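Local coordinates for protein histidyl-trna synthetase (PDB 1ADJ) that catalyses the ATP-dependent attachment of L-histidine to tRNA(His), releasing AMP and diphosphate, acting as a homodimeric class-II aminoacyl-tRNA synthetase, at residues E199-R204 and G260-V265; A381-E386 and T395-A400. All blocks are in the same frame, centred on the assembly; numbering follows the deposited sequence.

Contact 1 (E199-R204 and G260-V265); sequences EENPMR and GLDYYV. With HIS (histidine), chain F.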
loop_
_atom_site.group_PDB
_atom_site.type_symbol
_atom_site.label_atom_id
_atom_site.label_comp_id
_atom_site.label_asym_id
_atom_site.label_seq_id
_atom_site.Cartn_x
_atom_site.Cartn_y
_atom_site.Cartn_z
ATOM N N GLU A 199 0.918 12.203 36.970
ATOM C CA GLU A 199 1.701 11.134 37.585
ATOM C C GLU A 199 2.919 10.741 36.757
ATOM O O GLU A 199 4.043 10.710 37.265
ATOM C CB GLU A 199 0.823 9.906 37.834
ATOM C CG GLU A 199 -0.139 10.064 39.001
ATOM C CD GLU A 199 0.585 10.260 40.324
ATOM O OE1 GLU A 199 1.324 9.343 40.745
ATOM O OE2 GLU A 199 0.418 11.335 40.938
ATOM N N GLU A 200 2.690 10.403 35.493
ATOM C CA GLU A 200 3.781 10.023 34.604
ATOM C C GLU A 200 3.788 10.889 33.361
ATOM O O GLU A 200 2.828 10.898 32.595
ATOM C CB GLU A 200 3.691 8.551 34.204
ATOM C CG GLU A 200 4.074 7.585 35.309
ATOM C CD GLU A 200 4.680 6.300 34.774
ATOM O OE1 GLU A 200 4.060 5.657 33.896
ATOM O OE2 GLU A 200 5.786 5.939 35.232
ATOM N N ASN A 201 4.882 11.619 33.178
ATOM C CA ASN A 201 5.051 12.504 32.033
ATOM C C ASN A 201 4.039 13.659 32.059
ATOM O O ASN A 201 3.206 13.797 31.158
ATOM C CB ASN A 201 4.935 11.702 30.731
ATOM C CG ASN A 201 5.394 12.482 29.527
ATOM O OD1 ASN A 201 6.429 13.147 29.564
ATOM N ND2 ASN A 201 4.632 12.404 28.446
ATOM N N PRO A 202 4.121 14.519 33.094
ATOM C CA PRO A 202 3.235 15.673 33.273
ATOM C C PRO A 202 3.141 16.619 32.077
ATOM O O PRO A 202 2.123 17.281 31.899
ATOM C CB PRO A 202 3.839 16.370 34.487
ATOM C CG PRO A 202 4.342 15.234 35.286
ATOM C CD PRO A 202 5.029 14.392 34.246
ATOM N N MET A 203 4.185 16.673 31.252
ATOM C CA MET A 203 4.203 17.548 30.075
ATOM C C MET A 203 2.952 17.479 29.206
ATOM O O MET A 203 2.552 18.478 28.604
ATOM C CB MET A 203 5.419 17.251 29.207
ATOM C CG MET A 203 6.707 17.768 29.777
ATOM S SD MET A 203 8.091 17.372 28.718
ATOM C CE MET A 203 8.555 15.819 29.391
ATOM N N ARG A 204 2.338 16.302 29.147
ATOM C CA ARG A 204 1.132 16.096 28.352
ATOM C C ARG A 204 0.016 17.052 28.746
ATOM O O ARG A 204 -0.768 17.487 27.900
ATOM C CB ARG A 204 0.640 14.664 28.503
ATOM C CG ARG A 204 1.616 13.635 28.011
ATOM C CD ARG A 204 0.998 12.248 27.991
ATOM N NE ARG A 204 1.828 11.332 27.221
ATOM C CZ ARG A 204 2.066 11.456 25.916
ATOM N NH1 ARG A 204 1.525 12.453 25.223
ATOM N NH2 ARG A 204 2.893 10.617 25.314
ATOM N N GLY A 260 3.224 14.099 20.569
ATOM C CA GLY A 260 2.428 12.979 21.052
ATOM C C GLY A 260 3.119 11.677 21.426
ATOM O O GLY A 260 2.441 10.692 21.723
ATOM N N LEU A 261 4.449 11.656 21.433
ATOM C CA LEU A 261 5.182 10.436 21.761
ATOM C C LEU A 261 6.299 10.701 22.771
ATOM O O LEU A 261 6.852 11.797 22.812
ATOM C CB LEU A 261 5.734 9.801 20.481
ATOM C CG LEU A 261 4.676 9.595 19.392
ATOM C CD1 LEU A 261 4.550 10.833 18.533
ATOM C CD2 LEU A 261 5.042 8.421 18.533
ATOM N N ASP A 262 6.638 9.688 23.567
ATOM C CA ASP A 262 7.666 9.814 24.603
ATOM C C ASP A 262 9.120 9.559 24.223
ATOM O O ASP A 262 10.014 9.852 25.012
ATOM C CB ASP A 262 7.316 8.941 25.813
ATOM C CG ASP A 262 6.202 9.525 26.659
ATOM O OD1 ASP A 262 5.761 10.664 26.373
ATOM O OD2 ASP A 262 5.777 8.836 27.618
ATOM N N TYR A 263 9.369 8.998 23.045
ATOM C CA TYR A 263 10.744 8.721 22.616
ATOM C C TYR A 263 11.534 9.953 22.140
ATOM O O TYR A 263 12.745 9.870 21.905
ATOM C CB TYR A 263 10.759 7.629 21.534
ATOM C CG TYR A 263 9.924 7.915 20.294
ATOM C CD1 TYR A 263 10.030 9.129 19.614
ATOM C CD2 TYR A 263 9.053 6.953 19.787
ATOM C CE1 TYR A 263 9.298 9.376 18.464
ATOM C CE2 TYR A 263 8.319 7.189 18.637
ATOM C CZ TYR A 263 8.445 8.403 17.976
ATOM O OH TYR A 263 7.746 8.629 16.812
ATOM N N TYR A 264 10.840 11.080 21.994
ATOM C CA TYR A 264 11.442 12.328 21.533
ATOM C C TYR A 264 12.449 12.944 22.478
ATOM O O TYR A 264 12.235 13.013 23.681
ATOM C CB TYR A 264 10.372 13.370 21.236
ATOM C CG TYR A 264 9.649 13.151 19.939
ATOM C CD1 TYR A 264 10.342 13.047 18.738
ATOM C CD2 TYR A 264 8.267 13.065 19.911
ATOM C CE1 TYR A 264 9.675 12.864 17.545
ATOM C CE2 TYR A 264 7.592 12.880 18.728
ATOM C CZ TYR A 264 8.295 12.783 17.548
ATOM O OH TYR A 264 7.600 12.617 16.377
ATOM N N VAL A 265 13.517 13.463 21.901
ATOM C CA VAL A 265 14.572 14.106 22.653
ATOM C C VAL A 265 15.115 15.217 21.749
ATOM O O VAL A 265 15.321 15.006 20.559
ATOM C CB VAL A 265 15.680 13.089 23.034
ATOM C CG1 VAL A 265 16.370 12.556 21.806
ATOM C CG2 VAL A 265 16.693 13.734 23.951
HETATM N N HIS F . 6.384 8.841 14.530
HETATM C CA HIS F . 6.005 10.248 14.438
HETATM C C HIS F . 4.495 10.429 14.326
HETATM O O HIS F . 3.792 9.402 14.368
HETATM C CB HIS F . 6.722 10.916 13.257
HETATM C CG HIS F . 8.211 10.917 13.390
HETATM N ND1 HIS F . 8.850 11.342 14.533
HETATM C CD2 HIS F . 9.185 10.490 12.553
HETATM C CE1 HIS F . 10.151 11.172 14.400
HETATM N NE2 HIS F . 10.380 10.657 13.207
HETATM O OXT HIS F . 4.026 11.587 14.229
#
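The guanidinium of Arg204 reaches over to the loop 260-265, where NH2 makes a salt bridge with Asp262 OD1 (3.1 Å), although the exact place of NH2 is less sure. The guanidinium and carboxylate planes are 25° apart. With CG anti to the carbonyl carbon (chi1 -62°) and the chain extended from CG to NE, the arginine is long enough to bring its charge to this loop, and its edge comes near Gly260 O. The Asn201 and Asp262 side chains run toward each other from opposite directions, Asn201 ND2 lying 2.9 Å from Asp262 OD1. The amide and carboxylate planes are nearly perpendicular, and the N-H points too poorly for a hydrogen bond. Asp262 OD1 thus faces both the arginine and the amide, with Arg172 as a long, weak ion-pair partner. Replacing Arg204 with an alanine would probably leave the Asp262 carboxylate without the charge that 199-204 brings to it and let it turn more freely.

Just after Asp262, Tyr263 and Tyr264 hold the bound histidine: its amino nitrogen N donates to Tyr263 OH (2.7 Å), and Tyr264 OH pairs with ND1 of the histidine ring (2.6 Å). Tyr263 turns its CE1 edge onto a face of the Tyr264 ring, while its hydroxyl also bonds Thr83. Tyrosine suits both places, combining a packing ring with a polar end. Segment 199-204 falls between the two parts of the catalytic region, so the chemistry is consistent with a charge-based tie from this insert to the histidine-binding loop.

Contact 2 (A381-E386 and T395-A400); sequences AGFLGE and TLKRLA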
loop_
_atom_site.group_PDB
_atom_site.type_symbol
_atom_site.label_atom_id
_atom_site.label_comp_id
_atom_site.label_asym_id
_atom_site.label_seq_id
_atom_site.Cartn_x
_atom_site.Cartn_y
_atom_site.Cartn_z
ATOM N N ALA A 381 -15.933 5.594 -30.666
ATOM C CA ALA A 381 -17.041 4.674 -30.471
ATOM C C ALA A 381 -16.831 3.654 -31.588
ATOM O O ALA A 381 -16.356 4.014 -32.670
ATOM C CB ALA A 381 -18.365 5.388 -30.642
ATOM N N GLY A 382 -17.108 2.385 -31.318
ATOM C CA GLY A 382 -16.923 1.372 -32.339
ATOM C C GLY A 382 -18.199 0.580 -32.495
ATOM O O GLY A 382 -18.729 0.079 -31.506
ATOM N N PHE A 383 -18.709 0.482 -33.717
ATOM C CA PHE A 383 -19.944 -0.253 -33.971
ATOM C C PHE A 383 -19.697 -1.630 -34.552
ATOM O O PHE A 383 -18.871 -1.792 -35.456
ATOM C CB PHE A 383 -20.840 0.522 -34.927
ATOM C CG PHE A 383 -21.324 1.825 -34.379
ATOM C CD1 PHE A 383 -22.382 1.860 -33.483
ATOM C CD2 PHE A 383 -20.729 3.021 -34.763
ATOM C CE1 PHE A 383 -22.845 3.070 -32.979
ATOM C CE2 PHE A 383 -21.185 4.233 -34.265
ATOM C CZ PHE A 383 -22.245 4.258 -33.372
ATOM N N LEU A 384 -20.403 -2.621 -34.017
ATOM C CA LEU A 384 -20.301 -3.989 -34.508
ATOM C C LEU A 384 -21.687 -4.551 -34.777
ATOM O O LEU A 384 -22.365 -5.038 -33.868
ATOM C CB LEU A 384 -19.557 -4.885 -33.524
ATOM C CG LEU A 384 -18.037 -4.873 -33.659
ATOM C CD1 LEU A 384 -17.444 -5.876 -32.691
ATOM C CD2 LEU A 384 -17.643 -5.219 -35.085
ATOM N N GLY A 385 -22.139 -4.375 -36.010
ATOM C CA GLY A 385 -23.434 -4.885 -36.413
ATOM C C GLY A 385 -23.213 -6.022 -37.390
ATOM O O GLY A 385 -22.070 -6.413 -37.657
ATOM N N GLU A 386 -24.300 -6.522 -37.961
ATOM C CA GLU A 386 -24.229 -7.623 -38.912
ATOM C C GLU A 386 -23.245 -7.349 -40.064
ATOM O O GLU A 386 -22.370 -8.170 -40.343
ATOM C CB GLU A 386 -25.641 -7.909 -39.449
ATOM C CG GLU A 386 -25.835 -9.271 -40.116
ATOM C CD GLU A 386 -25.673 -10.450 -39.161
ATOM O OE1 GLU A 386 -26.378 -10.500 -38.128
ATOM O OE2 GLU A 386 -24.842 -11.336 -39.452
ATOM N N THR A 395 -16.852 -0.164 -37.518
ATOM C CA THR A 395 -17.183 1.217 -37.838
ATOM C C THR A 395 -16.788 2.109 -36.668
ATOM O O THR A 395 -17.442 2.103 -35.627
ATOM C CB THR A 395 -18.681 1.378 -38.137
ATOM O OG1 THR A 395 -19.014 0.609 -39.295
ATOM C CG2 THR A 395 -19.023 2.831 -38.405
ATOM N N LEU A 396 -15.685 2.833 -36.824
ATOM C CA LEU A 396 -15.199 3.728 -35.782
ATOM C C LEU A 396 -15.744 5.138 -35.953
ATOM O O LEU A 396 -16.003 5.582 -37.071
ATOM C CB LEU A 396 -13.672 3.751 -35.780
ATOM C CG LEU A 396 -13.008 2.410 -35.475
ATOM C CD1 LEU A 396 -11.500 2.569 -35.534
ATOM C CD2 LEU A 396 -13.446 1.922 -34.107
ATOM N N LYS A 397 -15.890 5.852 -34.846
ATOM C CA LYS A 397 -16.410 7.206 -34.883
ATOM C C LYS A 397 -15.753 8.026 -33.792
ATOM O O LYS A 397 -15.933 7.721 -32.606
ATOM C CB LYS A 397 -17.923 7.177 -34.652
ATOM C CG LYS A 397 -18.651 8.509 -34.822
ATOM C CD LYS A 397 -20.076 8.378 -34.321
ATOM C CE LYS A 397 -20.960 9.510 -34.777
ATOM N NZ LYS A 397 -21.241 9.431 -36.236
ATOM N N ARG A 398 -14.944 9.018 -34.175
ATOM C CA ARG A 398 -14.322 9.871 -33.169
ATOM C C ARG A 398 -15.456 10.723 -32.634
ATOM O O ARG A 398 -16.080 11.475 -33.380
ATOM C CB ARG A 398 -13.222 10.763 -33.737
ATOM C CG ARG A 398 -12.644 11.671 -32.658
ATOM C CD ARG A 398 -11.568 12.606 -33.173
ATOM N NE ARG A 398 -10.250 11.979 -33.232
ATOM C CZ ARG A 398 -9.556 11.803 -34.354
ATOM N NH1 ARG A 398 -10.051 12.204 -35.520
ATOM N NH2 ARG A 398 -8.354 11.240 -34.308
ATOM N N LEU A 399 -15.734 10.584 -31.346
ATOM C CA LEU A 399 -16.825 11.309 -30.716
ATOM C C LEU A 399 -16.643 12.821 -30.749
ATOM O O LEU A 399 -17.621 13.574 -30.766
ATOM C CB LEU A 399 -17.026 10.786 -29.293
ATOM C CG LEU A 399 -17.250 9.273 -29.297
ATOM C CD1 LEU A 399 -17.419 8.762 -27.894
ATOM C CD2 LEU A 399 -18.461 8.932 -30.150
ATOM N N ALA A 400 -15.383 13.237 -30.849
ATOM C CA ALA A 400 -15.009 14.642 -30.908
ATOM C C ALA A 400 -15.385 15.332 -32.230
ATOM O O ALA A 400 -16.139 16.303 -32.236
ATOM C CB ALA A 400 -13.521 14.776 -30.656
#
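A chi1 of -64° sets the ring of Phe383 beside its own backbone N, and Thr395 has CG2 anti to N, so that Phe383 CD2 and Thr395 CG2 meet at 4.0 Å. The two belong to neighbouring antiparallel strands in the mixed sheet of the anticodon-binding domain. Ala381 with Lys397 and Phe383 with Thr395 are hydrogen-bonded pairs; between them Gly382 and Leu396 form a non-hydrogen-bonded one. The bond from Phe383 N to Thr395 O is 2.8 Å and nearly straight at 166°, whereas the return bond from Thr395 N to Phe383 O is weak.

Phenylalanine and the threonine methyl suit this buried face, while Thr395 OG1 is satisfied by Glu388 in the connecting helix. Lys397 brings its aliphatic CD to the edge of the Phe383 ring and sends NZ on to Gln404, a division of labour that a long chain allows. Leu396 lies on the other face, against helix 411-420, and Gly382 lacks a CB, which would press on Leu396 CD2. Helix 366-375 packs through Leu370 over Ala381 and Leu399, and there Leu399 CD2 rests 3.6 Å from Ala381 CB.

From the N terminus the chain first builds much of the catalytic region, then enters the insert that carries 199-204. Contact 1 closes when the chain returns at 260-265, after 55 intervening residues, about half of them helical, and ties the insert to the histidine-binding loop ahead of strand 267-272. Contact 2 opens only later, in the anticodon-binding domain, and its loop is short: eight residues, mostly helix 386-391, separate the segments, which lie on strands 380-384 and 393-398. The two contacts are therefore in series and neither nest nor cross. Their centres lie about 67 Å apart, on opposite sides of the chain's centre, one beside the histidine site, the other within the C-terminal sheet.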